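PDB 6MU0: probable ribose-5-phosphate isomerase B, which probably catalyses the interconversion of ribulose 5-phosphate and ribose 5-phosphate in the non-oxidative stage of the pentose phosphate pathway. Local coordinates for residues A[53-65]-A[82-94]. Residues are numbered along the deposited sequence; the frame is centred on the assembly and turned at random. Where two conformers were deposited one is given.
With 5RP (ribulose-5-phosphate), chain B.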
ATOM      1  N   TYR A  53       8.526  -4.477 -11.214  1.00  8.19           N
ATOM      2  CA  TYR A  53       7.625  -4.179 -10.100  1.00  8.53           C
ATOM      3  C   TYR A  53       6.896  -5.391  -9.517  1.00  7.97           C
ATOM      4  O   TYR A  53       6.664  -5.389  -8.298  1.00  8.63           O
ATOM      5  CB  TYR A  53       6.640  -3.045 -10.455  1.00  8.80           C
ATOM      6  CG  TYR A  53       5.686  -3.448 -11.539  1.00  8.97           C
ATOM      7  CD1 TYR A  53       4.513  -4.136 -11.245  1.00  9.14           C
ATOM      8  CD2 TYR A  53       5.990  -3.204 -12.872  1.00  9.38           C
ATOM      9  CE1 TYR A  53       3.676  -4.578 -12.251  1.00  9.17           C
ATOM     10  CE2 TYR A  53       5.148  -3.623 -13.889  1.00  9.91           C
ATOM     11  CZ  TYR A  53       3.991  -4.315 -13.573  1.00  9.53           C
ATOM     12  OH  TYR A  53       3.139  -4.762 -14.567  1.00 10.67           O
ATOM     13  N   PRO A  54       6.491  -6.425 -10.272  1.00  8.47           N
ATOM     14  CA  PRO A  54       5.767  -7.521  -9.605  1.00  8.88           C
ATOM     15  C   PRO A  54       6.571  -8.183  -8.515  1.00  8.87           C
ATOM     16  O   PRO A  54       6.001  -8.609  -7.502  1.00  9.55           O
ATOM     17  CB  PRO A  54       5.455  -8.503 -10.742  1.00  9.65           C
ATOM     18  CG  PRO A  54       5.423  -7.653 -11.946  1.00  9.97           C
ATOM     19  CD  PRO A  54       6.530  -6.651 -11.736  1.00  9.07           C
ATOM     20  N   ASP A  55       7.889  -8.289  -8.689  1.00  9.04           N
ATOM     21  CA  ASP A  55       8.699  -8.954  -7.679  1.00  9.53           C
ATOM     22  C   ASP A  55       8.547  -8.267  -6.335  1.00 10.02           C
ATOM     23  O   ASP A  55       8.374  -8.922  -5.300  1.00 11.06           O
ATOM     24  CB  ASP A  55      10.164  -8.970  -8.124  1.00 10.81           C
ATOM     25  CG  ASP A  55      10.389  -9.835  -9.358  1.00 12.39           C
ATOM     26  OD1 ASP A  55       9.741 -10.900  -9.468  1.00 14.93           O
ATOM     27  OD2 ASP A  55      11.229  -9.468 -10.203  1.00 14.55           O
ATOM     28  N   PHE A  56       8.556  -6.940  -6.343  1.00  8.95           N
ATOM     29  CA  PHE A  56       8.466  -6.173  -5.111  1.00  9.19           C
ATOM     30  C   PHE A  56       7.037  -6.081  -4.597  1.00  8.54           C
ATOM     31  O   PHE A  56       6.818  -6.093  -3.376  1.00  9.07           O
ATOM     32  CB  PHE A  56       9.132  -4.821  -5.345  1.00  9.93           C
ATOM     33  CG  PHE A  56      10.592  -4.969  -5.645  1.00 10.96           C
ATOM     34  CD1 PHE A  56      11.484  -5.224  -4.613  1.00 13.32           C
ATOM     35  CD2 PHE A  56      11.070  -4.966  -6.951  1.00 13.07           C
ATOM     36  CE1 PHE A  56      12.827  -5.423  -4.863  1.00 14.96           C
ATOM     37  CE2 PHE A  56      12.424  -5.159  -7.206  1.00 15.41           C
ATOM     38  CZ  PHE A  56      13.296  -5.389  -6.158  1.00 15.82           C
ATOM     39  N   ALA A  57       6.059  -6.022  -5.505  1.00  8.48           N
ATOM     40  CA  ALA A  57       4.665  -6.051  -5.083  1.00  8.05           C
ATOM     41  C   ALA A  57       4.359  -7.330  -4.324  1.00  8.24           C
ATOM     42  O   ALA A  57       3.696  -7.294  -3.283  1.00  8.61           O
ATOM     43  CB  ALA A  57       3.746  -5.921  -6.295  1.00  8.95           C
ATOM     44  N   PHE A  58       4.853  -8.469  -4.814  1.00  8.39           N
ATOM     45  CA  PHE A  58       4.563  -9.718  -4.119  1.00  9.48           C
ATOM     46  C   PHE A  58       5.306  -9.825  -2.790  1.00  9.27           C
ATOM     47  O   PHE A  58       4.782 -10.426  -1.849  1.00 10.46           O
ATOM     48  CB  PHE A  58       4.815 -10.923  -5.032  1.00  9.61           C
ATOM     49  CG  PHE A  58       3.854 -11.010  -6.192  1.00  9.94           C
ATOM     50  CD1 PHE A  58       2.485 -10.920  -5.976  1.00 10.71           C
ATOM     51  CD2 PHE A  58       4.311 -11.154  -7.492  1.00 11.02           C
ATOM     52  CE1 PHE A  58       1.586 -10.992  -7.035  1.00 12.01           C
ATOM     53  CE2 PHE A  58       3.413 -11.215  -8.556  1.00 11.53           C
ATOM     54  CZ  PHE A  58       2.053 -11.120  -8.321  1.00 11.56           C
ATOM     55  N   LEU A  59       6.506  -9.249  -2.681  1.00  9.89           N
ATOM     56  CA  LEU A  59       7.182  -9.232  -1.386  1.00 10.32           C
ATOM     57  C   LEU A  59       6.316  -8.559  -0.331  1.00  9.91           C
ATOM     58  O   LEU A  59       6.128  -9.085   0.770  1.00 10.85           O
ATOM     59  CB  LEU A  59       8.524  -8.512  -1.494  1.00 12.24           C
ATOM     60  CG  LEU A  59       9.655  -9.254  -2.201  1.00 14.70           C
ATOM     61  CD1 LEU A  59      10.891  -8.369  -2.223  1.00 17.29           C
ATOM     62  CD2 LEU A  59       9.965 -10.595  -1.541  1.00 16.97           C
ATOM     63  N   VAL A  60       5.779  -7.383  -0.652  1.00  9.15           N
ATOM     64  CA  VAL A  60       4.939  -6.658   0.297  1.00  9.03           C
ATOM     65  C   VAL A  60       3.624  -7.391   0.517  1.00  8.53           C
ATOM     66  O   VAL A  60       3.187  -7.593   1.655  1.00  9.48           O
ATOM     67  CB  VAL A  60       4.696  -5.222  -0.205  1.00  9.51           C
ATOM     68  CG1 VAL A  60       3.540  -4.576   0.544  1.00  9.12           C
ATOM     69  CG2 VAL A  60       5.951  -4.389  -0.065  1.00  9.49           C
ATOM     70  N   ALA A  61       2.948  -7.754  -0.575  1.00  8.99           N
ATOM     71  CA  ALA A  61       1.608  -8.310  -0.455  1.00  9.05           C
ATOM     72  C   ALA A  61       1.620  -9.657   0.260  1.00  9.37           C
ATOM     73  O   ALA A  61       0.708  -9.954   1.042  1.00  9.92           O
ATOM     74  CB  ALA A  61       0.967  -8.423  -1.832  1.00 10.27           C
ATOM     75  N   ASP A  62       2.640 -10.484   0.014  1.00 10.14           N
ATOM     76  CA  ASP A  62       2.724 -11.755   0.725  1.00 11.63           C
ATOM     77  C   ASP A  62       2.913 -11.553   2.224  1.00 12.16           C
ATOM     78  O   ASP A  62       2.437 -12.370   3.015  1.00 13.88           O
ATOM     79  CB  ASP A  62       3.832 -12.634   0.140  1.00 12.62           C
ATOM     80  CG  ASP A  62       3.417 -13.337  -1.147  1.00 16.24           C
ATOM     81  OD1 ASP A  62       2.205 -13.547  -1.370  1.00 17.85           O
ATOM     82  OD2 ASP A  62       4.319 -13.700  -1.933  1.00 18.99           O
ATOM     83  N   LYS A  63       3.595 -10.476   2.638  1.00 11.31           N
ATOM     84  CA  LYS A  63       3.687 -10.177   4.067  1.00 10.95           C
ATOM     85  C   LYS A  63       2.336  -9.740   4.620  1.00 10.36           C
ATOM     86  O   LYS A  63       1.903 -10.212   5.680  1.00 11.86           O
ATOM     87  CB  LYS A  63       4.745  -9.104   4.331  1.00 12.96           C
ATOM     88  CG  LYS A  63       6.173  -9.571   4.184  1.00 15.25           C
ATOM     89  CD  LYS A  63       6.559 -10.531   5.294  1.00 19.19           C
ATOM     90  CE  LYS A  63       8.041 -10.858   5.231  1.00 21.94           C
ATOM     91  NZ  LYS A  63       8.439 -11.789   6.319  1.00 25.38           N
ATOM     92  N   VAL A  64       1.659  -8.821   3.923  1.00 10.39           N
ATOM     93  CA  VAL A  64       0.357  -8.353   4.391  1.00 10.68           C
ATOM     94  C   VAL A  64      -0.620  -9.515   4.508  1.00 10.80           C
ATOM     95  O   VAL A  64      -1.396  -9.594   5.465  1.00 11.45           O
ATOM     96  CB  VAL A  64      -0.159  -7.216   3.489  1.00 10.74           C
ATOM     97  CG1 VAL A  64      -1.590  -6.837   3.847  1.00 12.03           C
ATOM     98  CG2 VAL A  64       0.761  -6.015   3.611  1.00 11.24           C
ATOM     99  N   LYS A  65      -0.560 -10.460   3.560  1.00 11.04           N
ATOM    100  CA  LYS A  65      -1.426 -11.639   3.575  1.00 12.09           C
ATOM    101  C   LYS A  65      -1.359 -12.403   4.895  1.00 12.41           C
ATOM    102  O   LYS A  65      -2.358 -13.000   5.310  1.00 13.39           O
ATOM    103  CB  LYS A  65      -1.041 -12.556   2.409  1.00 12.21           C
ATOM    104  CG  LYS A  65      -1.618 -13.967   2.429  1.00 13.63           C
ATOM    105  CD  LYS A  65      -1.159 -14.728   1.188  1.00 15.26           C
ATOM    106  CE  LYS A  65      -1.651 -16.162   1.165  1.00 18.92           C
ATOM    107  NZ  LYS A  65      -1.201 -16.854  -0.077  1.00 19.90           N
ATOM    108  N   GLY A  82       0.696  -1.117 -11.872  1.00  7.15           N
ATOM    109  CA  GLY A  82       1.225  -2.471 -11.905  1.00  8.19           C
ATOM    110  C   GLY A  82       1.274  -3.123 -10.538  1.00  7.25           C
ATOM    111  O   GLY A  82       0.848  -4.272 -10.365  1.00  7.83           O
ATOM    112  N   VAL A  83       1.793  -2.396  -9.545  1.00  7.50           N
ATOM    113  CA  VAL A  83       1.838  -2.943  -8.191  1.00  7.64           C
ATOM    114  C   VAL A  83       0.439  -3.176  -7.649  1.00  7.60           C
ATOM    115  O   VAL A  83       0.226  -4.096  -6.854  1.00  8.03           O
ATOM    116  CB  VAL A  83       2.671  -2.057  -7.241  1.00  8.11           C
ATOM    117  CG1 VAL A  83       4.135  -2.029  -7.653  1.00  8.43           C
ATOM    118  CG2 VAL A  83       2.085  -0.643  -7.125  1.00  8.41           C
ATOM    119  N   CYS A  84      -0.536  -2.358  -8.064  1.00  7.49           N
ATOM    120  CA  CYS A  84      -1.916  -2.550  -7.624  1.00  7.73           C
ATOM    121  C   CYS A  84      -2.507  -3.828  -8.212  1.00  7.53           C
ATOM    122  O   CYS A  84      -3.149  -4.608  -7.495  1.00  8.28           O
ATOM    123  CB  CYS A  84      -2.741  -1.317  -7.996  1.00  8.23           C
ATOM    124  SG  CYS A  84      -4.451  -1.356  -7.510  1.00 11.75           S
ATOM    125  N   MET A  85      -2.307  -4.058  -9.517  1.00  7.91           N
ATOM    126  CA  MET A  85      -2.761  -5.305 -10.137  0.61  8.15           C
ATOM    127  C   MET A  85      -2.153  -6.506  -9.435  1.00  8.03           C
ATOM    128  O   MET A  85      -2.849  -7.470  -9.087  1.00  9.24           O
ATOM    129  CB  MET A  85      -2.318  -5.358 -11.600  0.61  9.08           C
ATOM    130  CG  MET A  85      -2.973  -4.387 -12.546  0.61  9.50           C
ATOM    131  SD  MET A  85      -2.163  -4.519 -14.153  0.61  9.18           S
ATOM    132  CE  MET A  85      -3.262  -3.529 -15.168  0.61 10.36           C
ATOM    133  N   ALA A  86      -0.837  -6.468  -9.244  1.00  7.89           N
ATOM    134  CA  ALA A  86      -0.127  -7.595  -8.653  1.00  8.67           C
ATOM    135  C   ALA A  86      -0.549  -7.824  -7.208  1.00  8.25           C
ATOM    136  O   ALA A  86      -0.880  -8.952  -6.821  1.00  8.84           O
ATOM    137  CB  ALA A  86       1.380  -7.352  -8.746  1.00  8.72           C
ATOM    138  N   ALA A  87      -0.562  -6.765  -6.394  1.00  8.16           N
ATOM    139  CA  ALA A  87      -0.900  -6.938  -4.985  1.00  8.15           C
ATOM    140  C   ALA A  87      -2.303  -7.501  -4.814  1.00  8.43           C
ATOM    141  O   ALA A  87      -2.542  -8.326  -3.927  1.00  8.57           O
ATOM    142  CB  ALA A  87      -0.742  -5.619  -4.234  1.00  8.74           C
ATOM    143  N   ASN A  88      -3.248  -7.066  -5.652  1.00  7.88           N
ATOM    144  CA  ASN A  88      -4.614  -7.563  -5.543  1.00  7.95           C
ATOM    145  C   ASN A  88      -4.749  -9.034  -5.926  1.00  8.69           C
ATOM    146  O   ASN A  88      -5.764  -9.646  -5.590  1.00  9.56           O
ATOM    147  CB  ASN A  88      -5.575  -6.689  -6.358  1.00  8.00           C
ATOM    148  CG  ASN A  88      -6.021  -5.457  -5.599  1.00  8.24           C
ATOM    149  OD1 ASN A  88      -6.471  -5.558  -4.454  1.00  8.43           O
ATOM    150  ND2 ASN A  88      -5.904  -4.288  -6.226  1.00  8.12           N
ATOM    151  N   LYS A  89      -3.751  -9.628  -6.587  1.00  8.85           N
ATOM    152  CA  LYS A  89      -3.805 -11.065  -6.827  1.00  9.37           C
ATOM    153  C   LYS A  89      -3.626 -11.870  -5.547  1.00  9.99           C
ATOM    154  O   LYS A  89      -3.971 -13.054  -5.525  1.00 11.35           O
ATOM    155  CB  LYS A  89      -2.737 -11.496  -7.835  1.00  9.33           C
ATOM    156  CG  LYS A  89      -2.869 -10.896  -9.216  1.00  9.91           C
ATOM    157  CD  LYS A  89      -4.200 -11.261  -9.838  1.00 10.13           C
ATOM    158  CE  LYS A  89      -4.378 -10.644 -11.216  1.00 10.62           C
ATOM    159  NZ  LYS A  89      -5.706 -11.024 -11.773  1.00 10.62           N
ATOM    160  N   VAL A  90      -3.103 -11.264  -4.489  1.00  9.69           N
ATOM    161  CA  VAL A  90      -2.718 -11.976  -3.279  1.00  9.80           C
ATOM    162  C   VAL A  90      -3.925 -12.112  -2.357  1.00 10.01           C
ATOM    163  O   VAL A  90      -4.667 -11.147  -2.130  1.00  9.99           O
ATOM    164  CB  VAL A  90      -1.546 -11.254  -2.594  1.00  9.64           C
ATOM    165  CG1 VAL A  90      -1.142 -11.970  -1.319  1.00 10.84           C
ATOM    166  CG2 VAL A  90      -0.370 -11.154  -3.560  1.00 10.77           C
ATOM    167  N   LYS A  91      -4.115 -13.317  -1.820  1.00 10.90           N
ATOM    168  CA  LYS A  91      -5.246 -13.590  -0.943  1.00 12.30           C
ATOM    169  C   LYS A  91      -5.227 -12.678   0.273  1.00 11.79           C
ATOM    170  O   LYS A  91      -4.199 -12.519   0.939  1.00 13.40           O
ATOM    171  CB  LYS A  91      -5.189 -15.042  -0.474  1.00 15.03           C
ATOM    172  CG  LYS A  91      -5.410 -16.052  -1.582  1.00 18.60           C
ATOM    173  CD  LYS A  91      -6.840 -16.020  -2.096  1.00 22.11           C
ATOM    174  CE  LYS A  91      -7.041 -16.997  -3.246  1.00 24.80           C
ATOM    175  NZ  LYS A  91      -6.238 -16.609  -4.436  1.00 25.99           N
ATOM    176  N   GLY A  92      -6.381 -12.079   0.566  1.00 11.46           N
ATOM    177  CA  GLY A  92      -6.522 -11.223   1.720  1.00 12.25           C
ATOM    178  C   GLY A  92      -6.060  -9.802   1.512  1.00 10.85           C
ATOM    179  O   GLY A  92      -6.240  -8.971   2.411  1.00 12.19           O
ATOM    180  N   VAL A  93      -5.473  -9.492   0.369  1.00  9.83           N
ATOM    181  CA  VAL A  93      -4.980  -8.148   0.108  1.00  9.50           C
ATOM    182  C   VAL A  93      -6.055  -7.334  -0.594  1.00  8.67           C
ATOM    183  O   VAL A  93      -6.748  -7.821  -1.495  1.00 10.28           O
ATOM    184  CB  VAL A  93      -3.671  -8.201  -0.700  1.00 10.40           C
ATOM    185  CG1 VAL A  93      -3.273  -6.809  -1.185  1.00 11.15           C
ATOM    186  CG2 VAL A  93      -2.574  -8.804   0.159  1.00 12.05           C
ATOM    187  N   LEU A  94      -6.202  -6.085  -0.166  1.00  8.81           N
ATOM    188  CA  LEU A  94      -7.086  -5.109  -0.797  1.00  8.51           C
ATOM    189  C   LEU A  94      -6.206  -3.898  -1.089  1.00  7.83           C
ATOM    190  O   LEU A  94      -5.851  -3.146  -0.178  1.00  8.24           O
ATOM    191  CB  LEU A  94      -8.242  -4.769   0.139  1.00  9.23           C
ATOM    192  CG  LEU A  94      -9.189  -5.934   0.451  1.00 11.16           C
ATOM    193  CD1 LEU A  94     -10.119  -5.519   1.583  1.00 13.73           C
ATOM    194  CD2 LEU A  94      -9.974  -6.368  -0.784  1.00 11.95           C
TER
HETATM  195  C2  5RP B 201       3.934  -0.041 -13.837  1.00 11.20           C
HETATM  196  C3  5RP B 201       4.888   1.135 -13.867  1.00 10.64           C
HETATM  197  C5  5RP B 201       6.392   0.823 -13.905  1.00  9.19           C
HETATM  198  O13 5RP B 201       7.081   1.562 -12.914  1.00  8.66           O
HETATM  199  C6  5RP B 201       6.829   1.240 -15.311  1.00  9.17           C
HETATM  200  O14 5RP B 201       6.093   0.469 -16.258  1.00  9.32           O
HETATM  201  C7  5RP B 201       8.316   1.062 -15.531  1.00  9.32           C
HETATM  202  O8  5RP B 201       8.655   1.703 -16.774  1.00  9.00           O
HETATM  203  P9  5RP B 201      10.166   1.636 -17.307  1.00  9.02           P
HETATM  204  O12 5RP B 201      10.152   2.400 -18.600  1.00  9.82           O
HETATM  205  O11 5RP B 201      11.042   2.282 -16.239  1.00  9.19           O
HETATM  206  O10 5RP B 201      10.532   0.174 -17.476  1.00  9.67           O
HETATM  207  O4  5RP B 201       4.510   2.287 -13.913  1.00 10.49           O
HETATM  208  O1  5RP B 201       2.584   0.407 -13.812  1.00 12.51           O
HETATM  209  O   HOH W   1      -4.757 -13.547   3.645  1.00 34.75           O
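Lys91 O meets Lys65 in two ways. A water donates to Lys91 O (water oxygen to Lys91 O 2.9 Å) and gives its second hydrogen to Lys65 O (3.0 Å), so one molecule ties the two backbones where no direct hydrogen bond does. The aliphatic part of Lys65 also lies against this carbonyl, with CG 3.3 Å from Lys91 O. Beyond CG its chain runs extended, side by side with Lys91, and CD reaches Val90 CG1.

Val90, the first residue of the type II turn from Val90 to Val93, packs next along the contact. Its CG2 presses on Ala61 CB at 3.5 Å, tight for two carbons, and meets the rim of the Phe58 ring in the ring plane at CD1; CG1 sits by Asp62 OD1. The Phe58 ring also leans against the Ala86 backbone: CE1 comes within 3.2 Å of Ala86 O, while the Ala86 methyl makes an off-centre CH-pi contact with the ring.

Ala57, Ala61, Ala86 and Ala87 let helix segments 53-65 and 82-88 come to 8.5 Å between axes, crossing at -45°, with Ala57 against Ala86 and Ala61 against Ala87; Val83 is a further neighbour of Ala57. This is the Rossmann-like alpha/beta fold of the LacAB/RpiB family: helix 53-66 leads into strand 72-75, helix 81-88 follows it, and both lie on the same side of the parallel sheet, where Ala57, Val60, Val83 and Ala87 all touch Leu75.

At the other end the contact becomes part of the ligand pocket. With CG tucked between its backbone N and carbonyl carbon (chi1 66°), Tyr53 sets its ring against Gly82, bringing CE1 to 3.3 Å from Gly82 CA, a closeness the missing side chain permits. One ring face carries C2 of ribulose-5-phosphate, whose O1 accepts a bent hydrogen bond from Gly82 N (3.1 Å, 142°).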